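Side-chain contacts in predicted transcriptional regulator (Oenococcus oeni, PDB 3BY6), which probably binds DNA as a GntR-family transcription factor, through an N-terminal winged helix-turn-helix domain: residues Q8-V12 and Y13-V17; V28-A31 and N32-L35; N84-Q87 and N88-L91. One frame throughout, in Å; residues are numbered along the deposited sequence.

In the fold
The three contacts follow one another along the chain without overlapping. Contact 1 (8-12 with 13-17) forms the start of helix 12-25, contact 2 (28-31 with 32-35) is the turn by which the chain leaves that helix and enters strand 34-35, and contact 3 (84-87 with 88-91) lies on helix 79-103, beyond the hairpin of strands 65-68 and 72-75. Their centres are roughly evenly spread: about 21 Å between contacts 1 and 2, 20 Å between 2 and 3, and 19 Å between 1 and 3. Subunit contacts are made both at the start of the first domain helix and on the long helix 79-103, while contact 2 touches no other chain of the assembly.

Contact 1 of 3, residues Q8-V12 and Y13-V17; sequences QKRPV and YLQLV
Backbone bonds between Pro11, Val12 and the residues after them start the helix here. Pro11, at the N-cap position, offers its carbonyl: Gln15 N reaches Pro11 O at 3.1 Å in the carbonyl plane, and Leu14 N adds a weak bond to the same oxygen. One residue on, Leu16 N bonds to Val12 O at 2.9 Å.

The side-chain amide of Gln15 turns back toward the chain before the helix. With chi1 at -61° its CG lies beside its own backbone N, and the extended chain carries NE2 to Arg10 O, a hydrogen bond modelled at 2.3 Å, so short that its exact length is doubtful. Gln15 OE1 takes a hydrogen bond from Thr7 N of the second subunit. The helix begun here is the first of the winged helix-turn-helix domain of GntR regulators; Leu16 packs against helices 38-45 and 49-61 of the same domain.

Arg10 and Pro11 supply the charged and apolar contacts. The extended Arg10 chain runs past Gln15 in the opposite direction and lays one face of its guanidinium over Leu14 CB, with NH2 3.6 Å from that carbon, while NE forms a salt bridge with Asp18. Pro11 CB comes within 3.8 Å of Tyr13 CD1, and Pro11 CG lies 4.1 Å from Leu14 CD1, the Pro11 and Leu14 side chains pointing the same way. Tyr13 also makes a cation-pi contact with Lys54.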
loop_
_atom_site.group_PDB
_atom_site.type_symbol
_atom_site.label_atom_id
_atom_site.label_comp_id
_atom_site.label_asym_id
_atom_site.label_seq_id
_atom_site.Cartn_x
_atom_site.Cartn_y
_atom_site.Cartn_z
ATOM N N GLN D 8 8.888 7.217 -4.070
ATOM C CA GLN D 8 8.427 8.285 -4.973
ATOM C C GLN D 8 6.966 8.070 -5.380
ATOM O O GLN D 8 6.332 7.093 -4.980
ATOM C CB GLN D 8 9.318 8.330 -6.217
ATOM C CG GLN D 8 10.827 8.371 -5.927
ATOM C CD GLN D 8 11.202 9.563 -5.066
ATOM O OE1 GLN D 8 10.611 10.638 -5.206
ATOM N NE2 GLN D 8 12.175 9.374 -4.152
ATOM N N LYS D 9 6.424 9.005 -6.157
ATOM C CA LYS D 9 5.112 8.834 -6.766
ATOM C C LYS D 9 5.173 7.584 -7.611
ATOM O O LYS D 9 6.205 7.342 -8.274
ATOM C CB LYS D 9 4.825 10.017 -7.680
ATOM C CG LYS D 9 3.503 9.990 -8.401
ATOM C CD LYS D 9 3.455 11.210 -9.311
ATOM C CE LYS D 9 2.134 11.338 -10.036
ATOM N NZ LYS D 9 2.100 12.618 -10.793
ATOM N N ARG D 10 4.113 6.767 -7.596
ATOM C CA ARG D 10 4.020 5.726 -8.646
ATOM C C ARG D 10 3.743 6.458 -9.973
ATOM O O ARG D 10 2.742 7.191 -10.062
ATOM C CB ARG D 10 2.916 4.711 -8.372
ATOM C CG ARG D 10 2.956 3.534 -9.350
ATOM C CD ARG D 10 2.212 2.375 -8.773
ATOM N NE ARG D 10 2.100 1.304 -9.752
ATOM C CZ ARG D 10 3.001 0.342 -9.944
ATOM N NH1 ARG D 10 4.102 0.280 -9.214
ATOM N NH2 ARG D 10 2.792 -0.590 -10.870
ATOM N N PRO D 11 4.636 6.303 -10.978
ATOM C CA PRO D 11 4.429 6.914 -12.288
ATOM C C PRO D 11 2.992 6.744 -12.789
ATOM O O PRO D 11 2.383 5.691 -12.581
ATOM C CB PRO D 11 5.398 6.148 -13.175
ATOM C CG PRO D 11 6.501 5.797 -12.277
ATOM C CD PRO D 11 5.890 5.531 -10.946
ATOM N N VAL D 12 2.452 7.771 -13.433
ATOM C CA VAL D 12 1.058 7.745 -13.803
ATOM C C VAL D 12 0.751 6.566 -14.765
ATOM O O VAL D 12 -0.319 5.922 -14.665
ATOM C CB VAL D 12 0.583 9.104 -14.382
ATOM C CG1 VAL D 12 -0.889 9.032 -14.781
ATOM C CG2 VAL D 12 0.792 10.228 -13.334
ATOM N N TYR D 13 1.703 6.266 -15.654
ATOM C CA TYR D 13 1.491 5.202 -16.663
ATOM C C TYR D 13 1.257 3.847 -15.984
ATOM O O TYR D 13 0.410 3.079 -16.436
ATOM C CB TYR D 13 2.597 5.192 -17.737
ATOM C CG TYR D 13 3.823 4.375 -17.455
ATOM C CD1 TYR D 13 4.870 4.871 -16.685
ATOM C CD2 TYR D 13 3.958 3.112 -17.986
ATOM C CE1 TYR D 13 6.017 4.089 -16.435
ATOM C CE2 TYR D 13 5.082 2.330 -17.762
ATOM C CZ TYR D 13 6.115 2.813 -16.995
ATOM O OH TYR D 13 7.219 1.990 -16.790
ATOM N N LEU D 14 1.928 3.603 -14.856
ATOM C CA LEU D 14 1.756 2.367 -14.088
ATOM C C LEU D 14 0.530 2.411 -13.209
ATOM O O LEU D 14 -0.053 1.384 -12.916
ATOM C CB LEU D 14 3.007 2.056 -13.247
ATOM C CG LEU D 14 4.230 1.762 -14.125
ATOM C CD1 LEU D 14 5.576 1.997 -13.375
ATOM C CD2 LEU D 14 4.158 0.369 -14.751
ATOM N N GLN D 15 0.098 3.589 -12.774
ATOM C CA GLN D 15 -1.191 3.639 -12.102
ATOM C C GLN D 15 -2.334 3.302 -13.070
ATOM O O GLN D 15 -3.349 2.736 -12.671
ATOM C CB GLN D 15 -1.407 4.987 -11.449
ATOM C CG GLN D 15 -0.345 5.312 -10.363
ATOM C CD GLN D 15 -0.580 6.635 -9.675
ATOM O OE1 GLN D 15 -1.719 7.023 -9.412
ATOM N NE2 GLN D 15 0.508 7.337 -9.374
ATOM N N LEU D 16 -2.179 3.672 -14.332
ATOM C CA LEU D 16 -3.180 3.334 -15.339
ATOM C C LEU D 16 -3.088 1.862 -15.761
ATOM O O LEU D 16 -4.108 1.238 -15.966
ATOM C CB LEU D 16 -3.042 4.212 -16.581
ATOM C CG LEU D 16 -4.046 3.947 -17.718
ATOM C CD1 LEU D 16 -5.497 3.928 -17.236
ATOM C CD2 LEU D 16 -3.826 5.036 -18.785
ATOM N N VAL D 17 -1.871 1.347 -15.900
ATOM C CA VAL D 17 -1.650 -0.096 -16.067
ATOM C C VAL D 17 -2.383 -0.832 -14.942
ATOM O O VAL D 17 -3.128 -1.798 -15.215
ATOM C CB VAL D 17 -0.106 -0.477 -16.102
ATOM C CG1 VAL D 17 0.149 -2.023 -15.988
ATOM C CG2 VAL D 17 0.592 0.092 -17.367
#

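Contact 2 of 3, residues V28-A31 and N32-L35; sequences VLSA and NDQL
This is a local contact round a type II beta turn, Ser30 to Asp33, on the surface of the winged-helix domain, where the chain comes off helix 12-25 and enters strand 34-35 at one margin of the small antiparallel sheet. The turn is closed in the usual way, by Asp33 N bonding to Ser30 O at 3.0 Å; the donor stands 34° out of the carbonyl plane. Asn32 takes the third position with positive phi (69°), as a type II turn requires.

A second bond runs the other way between the same two residues. The Asp33 carboxylate folds back over the turn, its CG placed beside its own backbone N (chi1 -84°), and OD2 accepts Ser30 N at 2.6 Å. The N-H points almost straight at the oxygen, which it meets from above the carboxylate plane. Asp33 is thus held to Ser30 through both main chain and side chain, which probably restrains the carboxylate's rotation.

On the apolar side of the contact, Leu29 CD1 meets Leu35 CD1 at 4.2 Å, the two side chains crossing at about a right angle. Both also rest on Ile75 of strand 72-75, so the residue before the turn and the one two places after it share an apolar support. Backbone bonds of Asp33 with Ile75 and of Leu35 with Thr73 tie the outgoing chain to that strand.

Ser30 OG is hydrogen-bonded to Asp27 OD1. A water also donates to Ser30 OG at 3.0 Å and to Asp33 OD2 at 3.1 Å, bridging the two side chains.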
loop_
_atom_site.group_PDB
_atom_site.type_symbol
_atom_site.label_atom_id
_atom_site.label_comp_id
_atom_site.label_asym_id
_atom_site.label_seq_id
_atom_site.Cartn_x
_atom_site.Cartn_y
_atom_site.Cartn_z
ATOM N N VAL D 28 -14.868 -5.862 -15.220
ATOM C CA VAL D 28 -15.355 -4.573 -15.713
ATOM C C VAL D 28 -15.035 -4.466 -17.210
ATOM O O VAL D 28 -15.814 -3.931 -18.003
ATOM C CB VAL D 28 -14.740 -3.428 -14.885
ATOM C CG1 VAL D 28 -14.973 -2.047 -15.525
ATOM C CG2 VAL D 28 -15.311 -3.480 -13.504
ATOM N N LEU D 29 -13.860 -4.957 -17.571
ATOM C CA LEU D 29 -13.465 -5.147 -18.956
ATOM C C LEU D 29 -13.383 -6.644 -19.114
ATOM O O LEU D 29 -12.828 -7.317 -18.247
ATOM C CB LEU D 29 -12.122 -4.485 -19.241
ATOM C CG LEU D 29 -12.106 -2.963 -19.040
ATOM C CD1 LEU D 29 -10.682 -2.403 -19.003
ATOM C CD2 LEU D 29 -12.924 -2.283 -20.118
ATOM N N SER D 30 -13.986 -7.163 -20.189
ATOM C CA SER D 30 -14.060 -8.605 -20.461
ATOM C C SER D 30 -13.099 -9.010 -21.561
ATOM O O SER D 30 -12.646 -8.183 -22.346
ATOM C CB SER D 30 -15.503 -9.024 -20.832
ATOM O OG SER D 30 -16.347 -8.995 -19.680
ATOM N N ALA D 31 -12.819 -10.311 -21.619
ATOM C CA ALA D 31 -11.969 -10.886 -22.666
ATOM C C ALA D 31 -12.358 -10.328 -24.023
ATOM O O ALA D 31 -13.549 -10.277 -24.364
ATOM C CB ALA D 31 -12.056 -12.442 -22.666
ATOM N N ASN D 32 -11.347 -9.906 -24.781
ATOM C CA ASN D 32 -11.508 -9.428 -26.164
ATOM C C ASN D 32 -12.257 -8.084 -26.339
ATOM O O ASN D 32 -12.443 -7.630 -27.462
ATOM C CB ASN D 32 -12.114 -10.531 -27.040
ATOM C CG ASN D 32 -11.426 -11.896 -26.816
ATOM O OD1 ASN D 32 -12.070 -12.871 -26.370
ATOM N ND2 ASN D 32 -10.110 -11.946 -27.074
ATOM N N ASP D 33 -12.655 -7.443 -25.238
ATOM C CA ASP D 33 -13.305 -6.143 -25.293
ATOM C C ASP D 33 -12.350 -5.187 -25.981
ATOM O O ASP D 33 -11.153 -5.181 -25.703
ATOM C CB ASP D 33 -13.626 -5.612 -23.881
ATOM C CG ASP D 33 -14.944 -6.159 -23.310
ATOM O OD1 ASP D 33 -15.691 -6.778 -24.067
ATOM O OD2 ASP D 33 -15.245 -5.931 -22.107
ATOM N N GLN D 34 -12.884 -4.375 -26.881
ATOM C CA GLN D 34 -12.094 -3.345 -27.503
ATOM C C GLN D 34 -11.850 -2.197 -26.512
ATOM O O GLN D 34 -12.743 -1.764 -25.804
ATOM C CB GLN D 34 -12.744 -2.815 -28.781
ATOM C CG GLN D 34 -11.836 -1.777 -29.451
ATOM C CD GLN D 34 -12.044 -1.612 -30.930
ATOM O OE1 GLN D 34 -13.068 -2.026 -31.492
ATOM N NE2 GLN D 34 -11.059 -1.002 -31.585
ATOM N N LEU D 35 -10.616 -1.720 -26.492
ATOM C CA LEU D 35 -10.209 -0.631 -25.619
ATOM C C LEU D 35 -10.293 0.639 -26.461
ATOM O O LEU D 35 -10.044 0.566 -27.682
ATOM C CB LEU D 35 -8.766 -0.866 -25.180
ATOM C CG LEU D 35 -8.386 -0.726 -23.714
ATOM C CD1 LEU D 35 -9.365 -1.499 -22.841
ATOM C CD2 LEU D 35 -6.948 -1.191 -23.519
HETATM O O HOH W 1 -17.439 -6.200 -19.929
#

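Contact 3 of 3, residues N84-Q87 and N88-L91; sequences NSNQ and NRLL
Asn88 begins a full turn of helix by bonding its backbone N to Asn84 O at 3.0 Å. Its side chain leans back over the preceding turn, CB 3.5 Å from Ser85 O.

Arg89 N follows with a bond to Ser85 O, and its side chain makes the polar contact of this stretch. Asn86 and Arg89 lie side by side, pointing the same way, and Asn86 OD1 sits at the edge of the guanidinium, in its plane. Arg89 NH2 donates to Asn86 OD1 at 3.1 Å, and Arg89 NE adds a weak bond to that oxygen at 3.3 Å. One amide oxygen therefore takes two N-H groups, although the amide and guanidinium planes are turned 54° apart. The bend at chi3 (72°) of Arg89 brings this edge round to the asparagine. NH2 has a stronger partner in Glu100 of the second subunit, so the intrahelical pair holds a side chain that reaches across the dimer.

Leu90 N bonds to Asn86 O, nearly straight at 172°. Its CG lies 3.5 Å above one face of the Arg89 guanidinium, toward the rim, while CD1 approaches Asn86 ND2 at 3.8 Å; the side chain also packs on Leu101 of the second subunit.

Leu91 N reaches Gln87 O at 2.8 Å. Alongside, the extended Gln87 chain runs the same way as Leu91, with OE1 4.0 Å from Leu91 CD1. That OE1 accepts from Arg110 of the second subunit, and Leu91 packs on its Ile114. The i to i+4 bonds are those of an alpha helix, and the partners of Gln87, Arg89, Leu90 and Leu91 place this turn of helix 79-103 in the dimer interface.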
loop_
_atom_site.group_PDB
_atom_site.type_symbol
_atom_site.label_atom_id
_atom_site.label_comp_id
_atom_site.label_asym_id
_atom_site.label_seq_id
_atom_site.Cartn_x
_atom_site.Cartn_y
_atom_site.Cartn_z
ATOM N N ASN D 84 -5.872 -14.802 -12.142
ATOM C CA ASN D 84 -4.960 -15.580 -11.260
ATOM C C ASN D 84 -3.730 -14.805 -10.729
ATOM O O ASN D 84 -3.418 -14.904 -9.562
ATOM C CB ASN D 84 -4.477 -16.830 -11.978
ATOM C CG ASN D 84 -5.462 -17.953 -11.909
ATOM O OD1 ASN D 84 -6.401 -17.930 -11.087
ATOM N ND2 ASN D 84 -5.265 -18.953 -12.761
ATOM N N SER D 85 -3.076 -14.003 -11.566
ATOM C CA SER D 85 -1.952 -13.199 -11.105
ATOM C C SER D 85 -2.462 -12.088 -10.220
ATOM O O SER D 85 -1.848 -11.765 -9.211
ATOM C CB SER D 85 -1.176 -12.597 -12.282
ATOM O OG SER D 85 -0.880 -13.537 -13.288
ATOM N N ASN D 86 -3.569 -11.452 -10.590
ATOM C CA ASN D 86 -4.128 -10.429 -9.683
ATOM C C ASN D 86 -4.380 -11.014 -8.295
ATOM O O ASN D 86 -4.046 -10.410 -7.303
ATOM C CB ASN D 86 -5.419 -9.845 -10.256
ATOM C CG ASN D 86 -5.941 -8.685 -9.440
ATOM O OD1 ASN D 86 -5.304 -7.634 -9.388
ATOM N ND2 ASN D 86 -7.105 -8.860 -8.815
ATOM N N GLN D 87 -4.948 -12.211 -8.220
ATOM C CA GLN D 87 -5.156 -12.883 -6.924
ATOM C C GLN D 87 -3.836 -13.109 -6.196
ATOM O O GLN D 87 -3.737 -13.003 -4.966
ATOM C CB GLN D 87 -5.812 -14.237 -7.150
ATOM C CG GLN D 87 -6.366 -14.858 -5.886
ATOM C CD GLN D 87 -7.021 -16.206 -6.136
ATOM O OE1 GLN D 87 -6.588 -17.246 -5.571
ATOM N NE2 GLN D 87 -8.066 -16.209 -6.978
ATOM N N ASN D 88 -2.805 -13.466 -6.945
ATOM C CA ASN D 88 -1.516 -13.729 -6.324
ATOM C C ASN D 88 -0.917 -12.515 -5.687
ATOM O O ASN D 88 -0.251 -12.647 -4.674
ATOM C CB ASN D 88 -0.510 -14.336 -7.298
ATOM C CG ASN D 88 -0.680 -15.819 -7.438
ATOM O OD1 ASN D 88 -1.546 -16.420 -6.795
ATOM N ND2 ASN D 88 0.083 -16.414 -8.345
ATOM N N ARG D 89 -1.131 -11.365 -6.327
ATOM C CA ARG D 89 -0.720 -10.070 -5.828
ATOM C C ARG D 89 -1.380 -9.775 -4.482
ATOM O O ARG D 89 -0.725 -9.461 -3.516
ATOM C CB ARG D 89 -1.130 -8.986 -6.852
ATOM C CG ARG D 89 -0.950 -7.535 -6.297
ATOM C CD ARG D 89 -1.376 -6.479 -7.331
ATOM N NE ARG D 89 -2.831 -6.421 -7.504
ATOM C CZ ARG D 89 -3.670 -5.951 -6.575
ATOM N NH1 ARG D 89 -3.223 -5.502 -5.413
ATOM N NH2 ARG D 89 -4.951 -5.926 -6.787
ATOM N N LEU D 90 -2.694 -9.914 -4.446
ATOM C CA LEU D 90 -3.480 -9.755 -3.228
ATOM C C LEU D 90 -3.092 -10.784 -2.148
ATOM O O LEU D 90 -3.114 -10.504 -0.953
ATOM C CB LEU D 90 -4.971 -9.870 -3.590
ATOM C CG LEU D 90 -5.484 -8.696 -4.471
ATOM C CD1 LEU D 90 -6.872 -8.903 -5.024
ATOM C CD2 LEU D 90 -5.384 -7.422 -3.665
ATOM N N LEU D 91 -2.769 -11.991 -2.577
ATOM C CA LEU D 91 -2.342 -13.023 -1.651
ATOM C C LEU D 91 -0.981 -12.683 -1.083
ATOM O O LEU D 91 -0.744 -12.977 0.068
ATOM C CB LEU D 91 -2.286 -14.370 -2.340
ATOM C CG LEU D 91 -3.605 -15.113 -2.525
ATOM C CD1 LEU D 91 -3.372 -16.392 -3.372
ATOM C CD2 LEU D 91 -4.130 -15.439 -1.145
#